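Local atomic coordinates of arginine decarboxylase, A207R protein (Paramecium bursaria Chlorella virus 1, PDB entry 2NVA), a protein that decarboxylates arginine to agmatine with the help of pyridoxal 5'-phosphate, as a viral member of the eukaryotic ornithine decarboxylase-like family. Residues 196-199 with 200-204; 160-163 with 164-168. All blocks are in the same frame, centred on the assembly; numbering follows the deposited sequence.

Contact 1 of 2, residues 196-199 with 200-204; sequences EAFN and EAISV
The Phe198 ring meets Ile202 one helical turn further on: the CD1 methyl of Ile202 approaches obliquely, 3.9 Å from CD2 of Phe198 and nearly as close to CE2. Phe242, outside the two segments, adds an edge-to-face ring contact, and Pro208 in the loop after the helix touches both Phe198 and Ile202. CG of Phe198 is anti to the backbone N (chi1 -152°), and CG1 of Ile202, beside its own backbone N, carries CD1 to the ring. On its way CG1 of Ile202 passes 3.5 Å from O of Phe198, the same oxygen that accepts the N-H of Ile202. The amide of Asn199 lies at the exposed surface, with OD1 making a loose approach to CD1 of Ile202.

Four successive i to i+4 bonds hold the backbone, running from N of Glu200, Ala201, Ile202 and Ser203 to O of Glu196, Ala197, Phe198 and Asn199. The bond from Ile202 N to Phe198 O is 3.0 Å long, and the one from Ser203 N to Asn199 O is 3.1 Å. Glu200 is bent at its second torsion, and its CG lies 3.4 Å from O of Glu196. Beyond the bend, OE2 of Glu200 forms a salt bridge with NH1 of Arg157, an atom that also hydrogen-bonds OG of Ser203, so one guanidinium group ties two residues of this last turn to helix 156-165. The Phe198-Ile202 pair is an i to i+4 aromatic-aliphatic contact on the closing turns of helix 184-204, which with strands 170-174 and 210-212 forms a beta-alpha-beta unit of the TIM barrel.

Contact 2 of 2, residues 160-163 with 164-168; sequences LEYA and KQLDI
A Schellman motif closes helix 156-165 here, and an aromatic-aliphatic pair flanks it. The outer bond of the motif runs from N of Ile168 to O of Ala163 (2.9 Å), and the inner one from N of Asp167 to O of Lys164 (3.0 Å). Asp167 is the C-prime residue; its positive phi of 60° turns the chain back across the helix end. O of Ala163 also receives a weak bond from N of Leu166, whose main bond goes to O of Tyr162. The reversal brings the CB atoms of Ala163 and Ile168 to 4.0 Å, the apolar contact across the turn.

On the neighbouring flank CG of Leu166 lies over one face of the Tyr162 ring, and CD1 of Leu166 comes to 3.6 Å from CE2 of Tyr162. CG of Leu166 sits beside the backbone N (chi1 -65°), which points the branch back along the helix toward the ring. Gln165 has an extended chain, and its NE2 reaches 3.9 Å from CD1 of Tyr162, an oblique approach with ring and amide planes 71° apart. At the far end of the ring, OH of Tyr162 is hydrogen-bonded to Asp119 of helix 115-124, while His122 of that helix bonds O of Leu166, so the neighbouring helix grips both partners. Ile168 meanwhile packs on Met130 and Ile121. The Schellman ending thus leads the chain from helix 156-165 into strand 170-174, the next strand of the TIM barrel.

How the contacts relate
Contacts 1 and 2 sit on consecutive outer helices of the TIM barrel, their centres about 13 Å apart, and they touch directly. Val204, whose side chain does not touch 196-199, is the main joint: its CG1 packs 3.5 Å from O of Leu160 and 3.8 Å from CB of Lys164, while its CG2 lies 3.8 Å from CG of Glu161. CD1 of Leu160 adds a packing contact with N of Ala201. Arg157, of the same helix as contact 2, also pairs with Glu161. The centres of the two contacts lie about 30 and 31 Å from that of the chain. Neither contact includes a residue of the pyridoxal phosphate-agmatine site.

Contact 1 of 2, residues 196-199 with 200-204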
loop_
_atom_site.group_PDB
_atom_site.type_symbol
_atom_site.label_atom_id
_atom_site.label_comp_id
_atom_site.label_asym_id
_atom_site.label_seq_id
_atom_site.Cartn_x
_atom_site.Cartn_y
_atom_site.Cartn_z
ATOM N N GLU A 196 -9.591 10.894 35.095
ATOM C CA GLU A 196 -9.212 9.921 36.113
ATOM C C GLU A 196 -7.716 9.640 36.061
ATOM O O GLU A 196 -7.076 9.492 37.101
ATOM C CB GLU A 196 -10.011 8.626 35.958
ATOM C CG GLU A 196 -11.505 8.816 36.253
ATOM C CD GLU A 196 -12.374 7.644 35.827
ATOM O OE1 GLU A 196 -11.869 6.704 35.155
ATOM O OE2 GLU A 196 -13.595 7.664 36.163
ATOM N N ALA A 197 -7.159 9.556 34.852
ATOM C CA ALA A 197 -5.709 9.392 34.704
ATOM C C ALA A 197 -4.933 10.648 35.142
ATOM O O ALA A 197 -3.861 10.557 35.747
ATOM C CB ALA A 197 -5.367 9.015 33.258
ATOM N N PHE A 198 -5.486 11.812 34.820
ATOM C CA PHE A 198 -4.939 13.104 35.225
ATOM C C PHE A 198 -4.795 13.136 36.749
ATOM O O PHE A 198 -3.747 13.548 37.285
ATOM C CB PHE A 198 -5.925 14.179 34.776
ATOM C CG PHE A 198 -5.321 15.516 34.496
ATOM C CD1 PHE A 198 -4.802 15.807 33.234
ATOM C CD2 PHE A 198 -5.348 16.513 35.475
ATOM C CE1 PHE A 198 -4.280 17.055 32.954
ATOM C CE2 PHE A 198 -4.826 17.781 35.207
ATOM C CZ PHE A 198 -4.295 18.041 33.921
ATOM N N ASN A 199 -5.843 12.673 37.437
ATOM C CA ASN A 199 -5.875 12.623 38.896
ATOM C C ASN A 199 -4.883 11.626 39.506
ATOM O O ASN A 199 -4.374 11.865 40.607
ATOM C CB ASN A 199 -7.305 12.385 39.417
ATOM C CG ASN A 199 -8.232 13.584 39.175
ATOM O OD1 ASN A 199 -7.779 14.720 38.944
ATOM N ND2 ASN A 199 -9.527 13.333 39.221
ATOM N N GLU A 200 -4.615 10.525 38.801
ATOM C CA GLU A 200 -3.581 9.575 39.203
ATOM C C GLU A 200 -2.191 10.198 39.083
ATOM O O GLU A 200 -1.346 10.007 39.960
ATOM C CB GLU A 200 -3.624 8.310 38.348
ATOM C CG GLU A 200 -4.794 7.415 38.637
ATOM C CD GLU A 200 -4.563 6.480 39.813
ATOM O OE1 GLU A 200 -5.233 5.418 39.833
ATOM O OE2 GLU A 200 -3.737 6.772 40.711
ATOM N N ALA A 201 -1.980 10.955 38.003
ATOM C CA ALA A 201 -0.708 11.634 37.769
ATOM C C ALA A 201 -0.409 12.655 38.866
ATOM O O ALA A 201 0.723 12.737 39.357
ATOM C CB ALA A 201 -0.677 12.293 36.375
ATOM N N ILE A 202 -1.429 13.419 39.254
ATOM C CA ILE A 202 -1.295 14.372 40.360
ATOM C C ILE A 202 -0.955 13.618 41.662
ATOM O O ILE A 202 -0.082 14.048 42.433
ATOM C CB ILE A 202 -2.566 15.251 40.506
ATOM C CG1 ILE A 202 -2.675 16.209 39.314
ATOM C CG2 ILE A 202 -2.548 16.055 41.826
ATOM C CD1 ILE A 202 -4.050 16.814 39.117
ATOM N N SER A 203 -1.633 12.489 41.880
ATOM C CA SER A 203 -1.430 11.654 43.059
ATOM C C SER A 203 0.015 11.149 43.174
ATOM O O SER A 203 0.583 11.103 44.264
ATOM C CB SER A 203 -2.418 10.478 43.068
ATOM O OG SER A 203 -2.241 9.696 44.246
ATOM N N VAL A 204 0.593 10.787 42.034
ATOM C CA VAL A 204 1.972 10.309 41.935
ATOM C C VAL A 204 2.985 11.442 42.177
ATOM O O VAL A 204 4.095 11.193 42.663
ATOM C CB VAL A 204 2.185 9.577 40.566
ATOM C CG1 VAL A 204 3.653 9.365 40.237
ATOM C CG2 VAL A 204 1.443 8.251 40.567
#

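Contact 2 of 2, residues 160-163 with 164-168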
loop_
_atom_site.group_PDB
_atom_site.type_symbol
_atom_site.label_atom_id
_atom_site.label_comp_id
_atom_site.label_asym_id
_atom_site.label_seq_id
_atom_site.Cartn_x
_atom_site.Cartn_y
_atom_site.Cartn_z
ATOM N N LEU A 160 2.995 5.923 35.467
ATOM C CA LEU A 160 3.200 7.262 36.012
ATOM C C LEU A 160 4.251 7.250 37.112
ATOM O O LEU A 160 5.045 8.184 37.220
ATOM C CB LEU A 160 1.879 7.855 36.516
ATOM C CG LEU A 160 0.835 8.142 35.416
ATOM C CD1 LEU A 160 -0.532 8.367 36.021
ATOM C CD2 LEU A 160 1.240 9.341 34.560
ATOM N N GLU A 161 4.252 6.191 37.916
ATOM C CA GLU A 161 5.238 6.032 38.985
ATOM C C GLU A 161 6.618 5.786 38.419
ATOM O O GLU A 161 7.606 6.302 38.928
ATOM C CB GLU A 161 4.836 4.891 39.911
ATOM C CG GLU A 161 3.698 5.259 40.846
ATOM C CD GLU A 161 3.188 4.081 41.676
ATOM O OE1 GLU A 161 2.642 4.332 42.776
ATOM O OE2 GLU A 161 3.318 2.907 41.235
ATOM N N TYR A 162 6.676 4.995 37.354
ATOM C CA TYR A 162 7.936 4.715 36.681
ATOM C C TYR A 162 8.519 5.981 36.063
ATOM O O TYR A 162 9.734 6.208 36.130
ATOM C CB TYR A 162 7.755 3.619 35.632
ATOM C CG TYR A 162 9.056 2.982 35.188
ATOM C CD1 TYR A 162 9.815 2.193 36.060
ATOM C CD2 TYR A 162 9.530 3.170 33.897
ATOM C CE1 TYR A 162 11.018 1.616 35.644
ATOM C CE2 TYR A 162 10.705 2.589 33.463
ATOM C CZ TYR A 162 11.435 1.809 34.326
ATOM O OH TYR A 162 12.610 1.251 33.896
ATOM N N ALA A 163 7.663 6.798 35.461
ATOM C CA ALA A 163 8.114 8.075 34.934
ATOM C C ALA A 163 8.685 8.946 36.059
ATOM O O ALA A 163 9.763 9.504 35.913
ATOM C CB ALA A 163 6.981 8.780 34.210
ATOM N N LYS A 164 7.969 9.039 37.180
ATOM C CA LYS A 164 8.421 9.828 38.348
ATOM C C LYS A 164 9.800 9.357 38.823
ATOM O O LYS A 164 10.703 10.164 39.073
ATOM C CB LYS A 164 7.393 9.722 39.496
ATOM C CG LYS A 164 7.619 10.698 40.665
ATOM C CD LYS A 164 7.138 12.117 40.316
ATOM C CE LYS A 164 7.614 13.125 41.357
ATOM N NZ LYS A 164 7.246 14.513 40.951
ATOM N N GLN A 165 9.948 8.033 38.924
ATOM C CA GLN A 165 11.197 7.424 39.372
ATOM C C GLN A 165 12.378 7.794 38.467
ATOM O O GLN A 165 13.501 7.962 38.953
ATOM C CB GLN A 165 11.050 5.906 39.442
ATOM C CG GLN A 165 12.376 5.199 39.565
ATOM C CD GLN A 165 12.262 3.710 39.747
ATOM O OE1 GLN A 165 13.277 3.043 39.987
ATOM N NE2 GLN A 165 11.042 3.166 39.655
ATOM N N LEU A 166 12.120 7.904 37.162
ATOM C CA LEU A 166 13.152 8.268 36.184
ATOM C C LEU A 166 13.286 9.780 35.953
ATOM O O LEU A 166 13.987 10.201 35.030
ATOM C CB LEU A 166 12.918 7.545 34.849
ATOM C CG LEU A 166 13.044 6.018 34.810
ATOM C CD1 LEU A 166 12.731 5.510 33.403
ATOM C CD2 LEU A 166 14.422 5.552 35.263
ATOM N N ASP A 167 12.638 10.579 36.801
ATOM C CA ASP A 167 12.709 12.034 36.702
ATOM C C ASP A 167 12.191 12.524 35.350
ATOM O O ASP A 167 12.712 13.501 34.790
ATOM C CB ASP A 167 14.138 12.532 36.957
ATOM C CG ASP A 167 14.529 12.425 38.414
ATOM O OD1 ASP A 167 13.628 12.505 39.294
ATOM O OD2 ASP A 167 15.742 12.302 38.711
ATOM N N ILE A 168 11.172 11.828 34.850
ATOM C CA ILE A 168 10.482 12.179 33.597
ATOM C C ILE A 168 9.220 12.974 33.909
ATOM O O ILE A 168 8.385 12.532 34.702
ATOM C CB ILE A 168 10.102 10.915 32.766
ATOM C CG1 ILE A 168 11.332 10.109 32.312
ATOM C CG2 ILE A 168 9.252 11.313 31.535
ATOM C CD1 ILE A 168 12.484 10.980 31.809
#